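Uncharacterized protein YobA (Bacillus subtilis subsp. subtilis str. 168, PDB 4QY7) is of unknown function, belonging to the DUF3221 family of small OB-fold proteins and probably exported from the cell by a signal sequence. Local coordinates at residues Y12-K16 with L64-I70. Coordinates in Å, arbitrary orientation, origin at the centre of the assembly. Where two conformers were deposited one is given. Residue numbers count along the deposited sequence, not the author numbering.
Sequences YVVLK and LKRGEKI
A tight turn, rather than a second extended strand, satisfies both backbone polar groups of Val13: Val13 N donates to Glu68 O at 2.8 Å, and Gly67 N donates to Val13 O, also at 2.8 Å. The turn is type II, Lys65 to Glu68, closed by Glu68 N to Lys65 O at 3.1 Å; Gly67 sits at phi 95°, psi -16°, where a CB would jam against the preceding carbonyl. Beyond it, Tyr12 and Lys69 form an antiparallel non-hydrogen-bonded pair, CA to CA 4.3 Å. Their side chains share a sheet face: the extended, all-t Lys69 places CG 3.9 Å from the Tyr12 ring centroid, a CH-pi contact over the ring face, and a water joins Lys69 NZ (2.7 Å) to Tyr12 OH (2.6 Å). Val13 points toward the turn, its CG2 packing 4.0 Å from Leu64 CD1 and 3.9 Å from Ile70 CD1. At Val14, psi falls to -34° in a classic beta bulge with Leu15, both opposite Ile22, and a water links Val14 O (2.7 Å) to Arg66 NH1 (2.8 Å). Lys16 NZ bonds Thr61 and, through water, Leu64 O. Such bulges help strongly curved OB-fold sheets to bend. Strand 7-16 thus runs between strands 20-24 and 69-74, with Val14 and Leu15 against helix 39-45, and Leu64 and Ile70 against strand 89-92.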
loop_
_atom_site.group_PDB
_atom_site.type_symbol
_atom_site.label_atom_id
_atom_site.label_comp_id
_atom_site.label_asym_id
_atom_site.label_seq_id
_atom_site.Cartn_x
_atom_site.Cartn_y
_atom_site.Cartn_z
ATOM N N TYR A 12 -1.409 0.612 6.048
ATOM C CA TYR A 12 -0.950 1.938 6.462
ATOM C C TYR A 12 0.155 2.410 5.564
ATOM O O TYR A 12 1.112 1.660 5.364
ATOM C CB TYR A 12 -0.430 1.921 7.914
ATOM C CG TYR A 12 -1.483 1.558 8.927
ATOM C CD1 TYR A 12 -1.821 0.225 9.160
ATOM C CD2 TYR A 12 -2.235 2.538 9.555
ATOM C CE1 TYR A 12 -2.834 -0.121 10.050
ATOM C CE2 TYR A 12 -3.233 2.203 10.478
ATOM C CZ TYR A 12 -3.533 0.871 10.706
ATOM O OH TYR A 12 -4.519 0.492 11.602
ATOM N N VAL A 13 0.100 3.663 5.107
ATOM C CA VAL A 13 1.131 4.211 4.212
ATOM C C VAL A 13 2.376 4.527 5.008
ATOM O O VAL A 13 2.302 5.395 5.852
ATOM C CB VAL A 13 0.641 5.483 3.479
ATOM C CG1 VAL A 13 1.721 6.059 2.544
ATOM C CG2 VAL A 13 -0.644 5.207 2.695
ATOM N N VAL A 14 3.505 3.865 4.735
ATOM C CA VAL A 14 4.777 4.130 5.446
ATOM C C VAL A 14 5.739 4.910 4.558
ATOM O O VAL A 14 6.497 5.741 5.066
ATOM C CB VAL A 14 5.471 2.870 6.034
ATOM C CG1 VAL A 14 4.744 2.394 7.282
ATOM C CG2 VAL A 14 5.613 1.743 5.016
ATOM N N LEU A 15 5.716 4.670 3.242
ATOM C CA LEU A 15 6.531 5.410 2.272
ATOM C C LEU A 15 5.671 5.750 1.074
ATOM O O LEU A 15 4.825 4.952 0.682
ATOM C CB LEU A 15 7.742 4.592 1.817
ATOM C CG LEU A 15 8.773 4.235 2.885
ATOM C CD1 LEU A 15 9.613 3.039 2.447
ATOM C CD2 LEU A 15 9.675 5.440 3.199
ATOM N N LYS A 16 5.855 6.932 0.492
ATOM C CA LYS A 16 5.064 7.329 -0.673
ATOM C C LYS A 16 5.910 8.232 -1.523
ATOM O O LYS A 16 6.495 9.181 -0.997
ATOM C CB LYS A 16 3.765 8.057 -0.252
ATOM C CG LYS A 16 2.788 8.302 -1.439
ATOM C CD LYS A 16 2.927 9.722 -2.016
ATOM C CE LYS A 16 2.044 9.953 -3.211
ATOM N NZ LYS A 16 2.023 11.400 -3.603
ATOM N N LEU A 64 -2.497 11.133 -0.466
ATOM C CA LEU A 64 -1.968 9.854 -0.039
ATOM C C LEU A 64 -0.658 10.151 0.673
ATOM O O LEU A 64 0.331 10.476 0.024
ATOM C CB LEU A 64 -1.792 8.946 -1.250
ATOM C CG LEU A 64 -1.543 7.517 -0.930
ATOM C CD1 LEU A 64 -2.734 6.917 -0.207
ATOM C CD2 LEU A 64 -1.251 6.748 -2.213
ATOM N N LYS A 65 -0.703 10.225 1.999
ATOM C CA LYS A 65 0.451 10.622 2.806
ATOM C C LYS A 65 0.824 9.572 3.807
ATOM O O LYS A 65 -0.024 8.757 4.212
ATOM C CB LYS A 65 0.133 11.909 3.567
ATOM C CG LYS A 65 -0.408 13.021 2.660
ATOM C CD LYS A 65 -0.320 14.385 3.262
ATOM C CE LYS A 65 -0.750 15.418 2.251
ATOM N NZ LYS A 65 -0.613 16.799 2.781
ATOM N N ARG A 66 2.076 9.640 4.266
ATOM C CA ARG A 66 2.576 8.734 5.308
ATOM C C ARG A 66 1.713 8.842 6.544
ATOM O O ARG A 66 1.315 9.954 6.955
ATOM C CB ARG A 66 4.034 9.055 5.697
ATOM C CG ARG A 66 5.074 8.756 4.625
ATOM C CD ARG A 66 6.476 8.841 5.220
ATOM N NE ARG A 66 6.736 10.131 5.875
ATOM C CZ ARG A 66 7.662 10.341 6.810
ATOM N NH1 ARG A 66 8.447 9.346 7.218
ATOM N NH2 ARG A 66 7.811 11.548 7.347
ATOM N N GLY A 67 1.398 7.695 7.107
ATOM C CA GLY A 67 0.572 7.637 8.307
ATOM C C GLY A 67 -0.894 7.420 8.042
ATOM O O GLY A 67 -1.633 7.057 8.965
ATOM N N GLU A 68 -1.347 7.619 6.797
ATOM C CA GLU A 68 -2.736 7.358 6.471
ATOM C C GLU A 68 -3.015 5.870 6.427
ATOM O O GLU A 68 -2.210 5.101 5.889
ATOM C CB GLU A 68 -3.103 7.962 5.108
ATOM C CG GLU A 68 -3.089 9.493 5.105
ATOM C CD GLU A 68 -4.168 10.203 5.898
ATOM O OE1 GLU A 68 -5.146 9.547 6.320
ATOM O OE2 GLU A 68 -4.054 11.438 6.053
ATOM N N LYS A 69 -4.189 5.479 6.938
ATOM C CA LYS A 69 -4.701 4.120 6.803
ATOM C C LYS A 69 -5.617 4.143 5.578
ATOM O O LYS A 69 -6.493 5.012 5.482
ATOM C CB LYS A 69 -5.466 3.700 8.056
ATOM C CG LYS A 69 -5.862 2.232 8.039
ATOM C CD LYS A 69 -6.790 1.960 9.219
ATOM C CE LYS A 69 -7.086 0.489 9.389
ATOM N NZ LYS A 69 -7.776 0.232 10.683
ATOM N N ILE A 70 -5.403 3.242 4.630
ATOM C CA ILE A 70 -6.208 3.259 3.410
ATOM C C ILE A 70 -6.688 1.880 3.023
ATOM O O ILE A 70 -6.104 0.859 3.419
ATOM C CB ILE A 70 -5.382 3.855 2.214
ATOM C CG1 ILE A 70 -4.207 2.912 1.809
ATOM C CG2 ILE A 70 -4.822 5.259 2.563
ATOM C CD1 ILE A 70 -3.410 3.420 0.580
HETATM O O HOH W 1 -6.573 0.910 13.058
HETATM O O HOH W 2 8.674 6.766 6.246
HETATM O O HOH W 3 1.118 12.799 -1.032
#